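Digeranylgeranylglycerophospholipid reductase (Sulfolobus acidocaldarius, PDB 4OPC) reduces the double bonds of the geranylgeranyl chains of archaeal membrane lipid precursors, using one bound FAD per subunit, to give saturated phytanyl lipids. Local coordinates at residues A[31-40]-A[111-122]. Numbering follows the deposited sequence. Where two conformers were deposited one is given.
Sequences KILLVDSKPW and QDRGVEIWDLTT. With FDA (dihydroflavine-adenine dinucleotide), chain B.
In the Rossmann-type sheet that carries the FAD, strand 116-118 is an outermost strand, parallel to 32-35 and bonded to it from I32 to D36, with L34 N reaching E116 O at 2.8 Å. D36, next after V35, is an acid suited to a ribose diol: OD1 accepts from FDA O2B at 2.7 Å, OD2 from O3B. OD1 turns its anti lone pair to K38 N in an Asx turn, a grip that fixes the carboxylate. Beside the adenine, the hydroxyls S37 OG and T122 OG1 bond at 2.7 Å. On the sheet face of L33 and W118, L33 CG is anti to the backbone N (chi1 176°), which carries CD1 over the indole, 3.5 Å from the centroid of its five-membered ring, a CH-pi contact. In the conformer given, W118 NE1 bonds to E116 OE2, which lies in the ring plane but is met from above the carboxylate plane; Y7 holds OE1. A leucine at W118 would probably take the flat indole face from L33 CD1 and leave E116 OE2 without its N-H donor. On the sheet side of L34, beta-branched I117 sets CG2 3.6 Å from W40 CZ2. D119, salt-bridged to R142, takes W40 N on OD2 through the anti lone pair at 2.8 Å.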
loop_
_atom_site.group_PDB
_atom_site.type_symbol
_atom_site.label_atom_id
_atom_site.label_comp_id
_atom_site.label_asym_id
_atom_site.label_seq_id
_atom_site.Cartn_x
_atom_site.Cartn_y
_atom_site.Cartn_z
ATOM N N LYS A 31 4.286 -27.822 -0.007
ATOM C CA LYS A 31 5.473 -27.624 -0.836
ATOM C C LYS A 31 5.321 -26.277 -1.531
ATOM O O LYS A 31 4.485 -26.116 -2.423
ATOM C CB LYS A 31 5.625 -28.749 -1.865
ATOM C CG LYS A 31 6.958 -28.724 -2.597
ATOM C CD LYS A 31 7.079 -29.860 -3.597
ATOM C CE LYS A 31 8.388 -29.761 -4.362
ATOM N NZ LYS A 31 9.567 -29.790 -3.446
ATOM N N ILE A 32 6.110 -25.302 -1.092
ATOM C CA ILE A 32 5.957 -23.915 -1.508
ATOM C C ILE A 32 7.242 -23.417 -2.127
ATOM O O ILE A 32 8.324 -23.654 -1.595
ATOM C CB ILE A 32 5.622 -23.018 -0.302
ATOM C CG1 ILE A 32 4.376 -23.537 0.424
ATOM C CG2 ILE A 32 5.431 -21.556 -0.733
ATOM C CD1 ILE A 32 4.202 -22.984 1.830
ATOM N N LEU A 33 7.112 -22.737 -3.262
ATOM C CA LEU A 33 8.236 -22.067 -3.898
ATOM C C LEU A 33 7.952 -20.579 -3.977
ATOM O O LEU A 33 6.882 -20.174 -4.439
ATOM C CB LEU A 33 8.443 -22.599 -5.318
ATOM C CG LEU A 33 9.540 -21.911 -6.139
ATOM C CD1 LEU A 33 10.910 -22.070 -5.486
ATOM C CD2 LEU A 33 9.560 -22.441 -7.565
ATOM N N LEU A 34 8.907 -19.770 -3.535
ATOM C CA LEU A 34 8.833 -18.332 -3.786
ATOM C C LEU A 34 9.978 -17.940 -4.699
ATOM O O LEU A 34 11.110 -18.393 -4.522
ATOM C CB LEU A 34 8.888 -17.540 -2.475
ATOM C CG LEU A 34 8.800 -16.012 -2.528
ATOM C CD1 LEU A 34 8.148 -15.495 -1.253
ATOM C CD2 LEU A 34 10.166 -15.360 -2.701
ATOM N N VAL A 35 9.682 -17.090 -5.676
ATOM C CA VAL A 35 10.705 -16.577 -6.575
ATOM C C VAL A 35 10.735 -15.054 -6.525
ATOM O O VAL A 35 9.710 -14.405 -6.272
ATOM C CB VAL A 35 10.481 -17.035 -8.038
ATOM C CG1 VAL A 35 10.512 -18.570 -8.128
ATOM C CG2 VAL A 35 9.177 -16.480 -8.611
ATOM N N ASP A 36 11.901 -14.478 -6.753
ATOM C CA ASP A 36 12.009 -13.043 -6.932
ATOM C C ASP A 36 13.087 -12.756 -7.964
ATOM O O ASP A 36 14.148 -13.392 -7.961
ATOM C CB ASP A 36 12.332 -12.339 -5.611
ATOM C CG ASP A 36 12.030 -10.855 -5.663
ATOM O OD1 ASP A 36 12.774 -10.120 -6.340
ATOM O OD2 ASP A 36 11.033 -10.430 -5.033
ATOM N N SER A 37 12.824 -11.794 -8.845
ATOM C CA SER A 37 13.779 -11.400 -9.878
ATOM C C SER A 37 15.080 -10.830 -9.318
ATOM O O SER A 37 16.104 -10.868 -9.988
ATOM C CB SER A 37 13.155 -10.350 -10.795
ATOM O OG SER A 37 12.012 -10.868 -11.455
ATOM N N LYS A 38 15.038 -10.289 -8.107
ATOM C CA LYS A 38 16.221 -9.666 -7.509
ATOM C C LYS A 38 17.159 -10.700 -6.906
ATOM O O LYS A 38 16.719 -11.759 -6.474
ATOM C CB LYS A 38 15.797 -8.699 -6.408
ATOM C CG LYS A 38 15.098 -7.453 -6.922
ATOM C CD LYS A 38 14.565 -6.598 -5.777
ATOM C CE LYS A 38 13.873 -5.357 -6.324
ATOM N NZ LYS A 38 13.453 -4.447 -5.227
ATOM N N PRO A 39 18.456 -10.381 -6.841
ATOM C CA PRO A 39 19.345 -11.236 -6.052
ATOM C C PRO A 39 19.001 -11.089 -4.577
ATOM O O PRO A 39 18.517 -10.026 -4.156
ATOM C CB PRO A 39 20.724 -10.632 -6.315
ATOM C CG PRO A 39 20.462 -9.213 -6.625
ATOM C CD PRO A 39 19.147 -9.194 -7.364
ATOM N N TRP A 40 19.252 -12.143 -3.813
ATOM C CA TRP A 40 18.949 -12.192 -2.392
ATOM C C TRP A 40 19.238 -10.899 -1.632
ATOM O O TRP A 40 18.365 -10.388 -0.933
ATOM C CB TRP A 40 19.729 -13.333 -1.741
ATOM C CG TRP A 40 18.908 -14.545 -1.437
ATOM C CD1 TRP A 40 18.945 -15.757 -2.082
ATOM C CD2 TRP A 40 17.939 -14.678 -0.391
ATOM N NE1 TRP A 40 18.057 -16.632 -1.495
ATOM C CE2 TRP A 40 17.421 -15.986 -0.460
ATOM C CE3 TRP A 40 17.469 -13.817 0.606
ATOM C CZ2 TRP A 40 16.455 -16.453 0.434
ATOM C CZ3 TRP A 40 16.506 -14.279 1.482
ATOM C CH2 TRP A 40 16.012 -15.582 1.393
ATOM N N GLN A 111 12.221 -19.849 4.799
ATOM C CA GLN A 111 13.052 -20.881 4.186
ATOM C C GLN A 111 13.449 -21.956 5.203
ATOM O O GLN A 111 13.337 -23.157 4.928
ATOM C CB GLN A 111 14.276 -20.218 3.562
ATOM C CG GLN A 111 15.132 -21.125 2.683
ATOM C CD GLN A 111 16.198 -20.321 1.968
ATOM O OE1 GLN A 111 16.779 -19.407 2.546
ATOM N NE2 GLN A 111 16.440 -20.634 0.700
ATOM N N ASP A 112 13.883 -21.531 6.386
ATOM C CA ASP A 112 14.194 -22.475 7.460
ATOM C C ASP A 112 12.956 -23.280 7.841
ATOM O O ASP A 112 13.072 -24.423 8.300
ATOM C CB ASP A 112 14.723 -21.749 8.701
ATOM C CG ASP A 112 16.090 -21.115 8.486
ATOM O OD1 ASP A 112 16.788 -21.485 7.521
ATOM O OD2 ASP A 112 16.467 -20.249 9.301
ATOM N N ARG A 113 11.786 -22.686 7.649
ATOM C CA ARG A 113 10.508 -23.310 7.987
ATOM C C ARG A 113 9.871 -24.031 6.803
ATOM O O ARG A 113 8.669 -24.311 6.804
ATOM C CB ARG A 113 9.542 -22.260 8.544
ATOM C CG ARG A 113 9.974 -21.667 9.879
ATOM C CD ARG A 113 9.313 -20.310 10.134
ATOM N NE ARG A 113 7.868 -20.399 10.329
ATOM C CZ ARG A 113 7.276 -20.447 11.518
ATOM N NH1 ARG A 113 8.004 -20.416 12.627
ATOM N NH2 ARG A 113 5.955 -20.534 11.595
ATOM N N GLY A 114 10.673 -24.312 5.781
ATOM C CA GLY A 114 10.251 -25.211 4.724
ATOM C C GLY A 114 9.975 -24.615 3.356
ATOM O O GLY A 114 9.787 -25.371 2.400
ATOM N N VAL A 115 9.942 -23.289 3.233
ATOM C CA VAL A 115 9.657 -22.658 1.942
ATOM C C VAL A 115 10.919 -22.640 1.081
ATOM O O VAL A 115 11.996 -22.291 1.564
ATOM C CB VAL A 115 9.111 -21.225 2.123
ATOM C CG1 VAL A 115 8.902 -20.541 0.774
ATOM C CG2 VAL A 115 7.816 -21.263 2.927
ATOM N N GLU A 116 10.797 -23.066 -0.171
ATOM C CA GLU A 116 11.911 -22.981 -1.104
ATOM C C GLU A 116 11.936 -21.597 -1.741
ATOM O O GLU A 116 10.885 -21.056 -2.082
ATOM C CB GLU A 116 11.799 -24.067 -2.176
ATOM C CG GLU A 116 13.020 -24.158 -3.066
ATOM C CD GLU A 116 13.036 -25.397 -3.942
ATOM O OE1 GLU A 116 12.020 -26.124 -3.983
ATOM O OE2 GLU A 116 14.079 -25.638 -4.584
ATOM N N ILE A 117 13.128 -21.017 -1.884
ATOM C CA ILE A 117 13.278 -19.679 -2.456
ATOM C C ILE A 117 14.324 -19.665 -3.563
ATOM O O ILE A 117 15.460 -20.089 -3.349
ATOM C CB ILE A 117 13.697 -18.667 -1.389
ATOM C CG1 ILE A 117 12.665 -18.645 -0.257
ATOM C CG2 ILE A 117 13.885 -17.268 -2.009
ATOM C CD1 ILE A 117 12.944 -17.628 0.826
ATOM N N TRP A 118 13.932 -19.184 -4.740
ATOM C CA TRP A 118 14.879 -18.970 -5.829
ATOM C C TRP A 118 14.975 -17.480 -6.133
ATOM O O TRP A 118 14.003 -16.871 -6.587
ATOM C CB TRP A 118 14.450 -19.710 -7.099
ATOM C CG TRP A 118 14.278 -21.213 -6.976
ATOM C CD1 TRP A 118 14.651 -22.016 -5.932
ATOM C CD2 TRP A 118 13.668 -22.067 -7.945
ATOM N NE1 TRP A 118 14.296 -23.317 -6.195
ATOM C CE2 TRP A 118 13.690 -23.375 -7.423
ATOM C CE3 TRP A 118 13.093 -21.847 -9.198
ATOM C CZ2 TRP A 118 13.168 -24.464 -8.120
ATOM C CZ3 TRP A 118 12.568 -22.930 -9.888
ATOM C CH2 TRP A 118 12.614 -24.220 -9.347
ATOM N N ASP A 119 16.133 -16.898 -5.864
ATOM C CA ASP A 119 16.388 -15.509 -6.227
ATOM C C ASP A 119 16.871 -15.423 -7.673
ATOM O O ASP A 119 17.136 -16.449 -8.330
ATOM C CB ASP A 119 17.377 -14.837 -5.251
ATOM C CG ASP A 119 18.821 -15.309 -5.433
ATOM O OD1 ASP A 119 19.044 -16.454 -5.887
ATOM O OD2 ASP A 119 19.748 -14.550 -5.093
ATOM N N LEU A 120 17.000 -14.191 -8.161
ATOM C CA LEU A 120 17.352 -13.931 -9.562
ATOM C C LEU A 120 16.487 -14.752 -10.526
ATOM O O LEU A 120 16.955 -15.178 -11.589
ATOM C CB LEU A 120 18.847 -14.153 -9.824
ATOM C CG LEU A 120 19.494 -13.096 -10.729
ATOM C CD1 LEU A 120 19.539 -11.710 -10.056
ATOM C CD2 LEU A 120 20.878 -13.532 -11.186
ATOM N N THR A 121 15.232 -14.969 -10.144
ATOM C CA THR A 121 14.333 -15.817 -10.908
ATOM C C THR A 121 13.048 -15.076 -11.214
ATOM O O THR A 121 12.382 -14.581 -10.312
ATOM C CB THR A 121 14.031 -17.122 -10.151
ATOM O OG1 THR A 121 15.251 -17.851 -9.985
ATOM C CG2 THR A 121 13.056 -18.001 -10.939
ATOM N N THR A 122 12.718 -14.992 -12.495
ATOM C CA THR A 122 11.554 -14.230 -12.931
ATOM C C THR A 122 10.472 -15.159 -13.467
ATOM O O THR A 122 10.742 -16.056 -14.276
ATOM C CB THR A 122 11.954 -13.234 -14.029
ATOM O OG1 THR A 122 12.979 -12.359 -13.538
ATOM C CG2 THR A 122 10.757 -12.402 -14.469
HETATM P PA FDA B . 7.327 -4.818 -3.758
HETATM O O1A FDA B . 7.411 -3.965 -4.963
HETATM O O2A FDA B . 8.070 -4.353 -2.511
HETATM O O5B FDA B . 7.856 -6.267 -4.114
HETATM C C5B FDA B . 7.528 -6.878 -5.377
HETATM C C4B FDA B . 8.589 -7.906 -5.666
HETATM O O4B FDA B . 8.203 -8.681 -6.820
HETATM C C3B FDA B . 9.979 -7.337 -5.967
HETATM O O3B FDA B . 10.945 -7.825 -5.038
HETATM C C2B FDA B . 10.236 -7.741 -7.432
HETATM O O2B FDA B . 11.601 -8.031 -7.688
HETATM C C1B FDA B . 9.364 -8.980 -7.568
HETATM N N9A FDA B . 8.902 -9.322 -8.908
HETATM C C8A FDA B . 8.140 -8.547 -9.747
HETATM N N7A FDA B . 7.800 -9.147 -10.865
HETATM C C5A FDA B . 8.368 -10.407 -10.747
HETATM C C6A FDA B . 8.330 -11.544 -11.577
HETATM N N6A FDA B . 7.630 -11.613 -12.711
HETATM N N1A FDA B . 8.955 -12.655 -11.140
HETATM C C2A FDA B . 9.625 -12.606 -9.984
HETATM N N3A FDA B . 9.698 -11.609 -9.100
HETATM C C4A FDA B . 9.019 -10.540 -9.533
HETATM N N1 FDA B . 4.574 2.047 2.729
HETATM C C2 FDA B . 4.659 2.042 4.098
HETATM O O2 FDA B . 4.053 1.215 4.773
HETATM N N3 FDA B . 5.475 2.977 4.678
HETATM C C4 FDA B . 6.142 4.007 4.047
HETATM O O4 FDA B . 6.946 4.690 4.679
HETATM C C4X FDA B . 5.970 4.007 2.646
HETATM N N5 FDA B . 6.610 4.956 1.904
HETATM C C5X FDA B . 6.744 4.797 0.540
HETATM C C6 FDA B . 7.619 5.597 -0.181
HETATM C C7 FDA B . 7.839 5.399 -1.535
HETATM C C7M FDA B . 8.896 6.210 -2.238
HETATM C C8 FDA B . 7.126 4.396 -2.208
HETATM C C8M FDA B . 7.396 4.109 -3.668
HETATM C C9 FDA B . 6.229 3.600 -1.493
HETATM C C9A FDA B . 6.046 3.774 -0.126
HETATM N N10 FDA B . 5.178 2.961 0.638
HETATM C C10 FDA B . 5.242 3.008 2.014
HETATM C "C1'" FDA B . 4.435 1.833 0.023
HETATM C "C2'" FDA B . 5.181 0.504 0.246
HETATM O "O2'" FDA B . 6.575 0.657 -0.032
HETATM C "C3'" FDA B . 4.618 -0.584 -0.672
HETATM O "O3'" FDA B . 3.201 -0.557 -0.575
HETATM C "C4'" FDA B . 5.053 -2.017 -0.333
HETATM O "O4'" FDA B . 6.465 -2.108 -0.145
HETATM C "C5'" FDA B . 4.607 -2.991 -1.398
HETATM O "O5'" FDA B . 5.119 -4.308 -1.107
HETATM P P FDA B . 4.933 -5.477 -2.168
HETATM O O1P FDA B . 5.538 -6.681 -1.572
HETATM O O2P FDA B . 3.494 -5.567 -2.654
HETATM O O3P FDA B . 5.755 -4.999 -3.455
HETATM O O HOH W 1 8.755 -26.427 -0.110
HETATM O O HOH W 2 7.187 -25.333 1.773
HETATM O O HOH W 3 17.561 -19.465 -1.872
#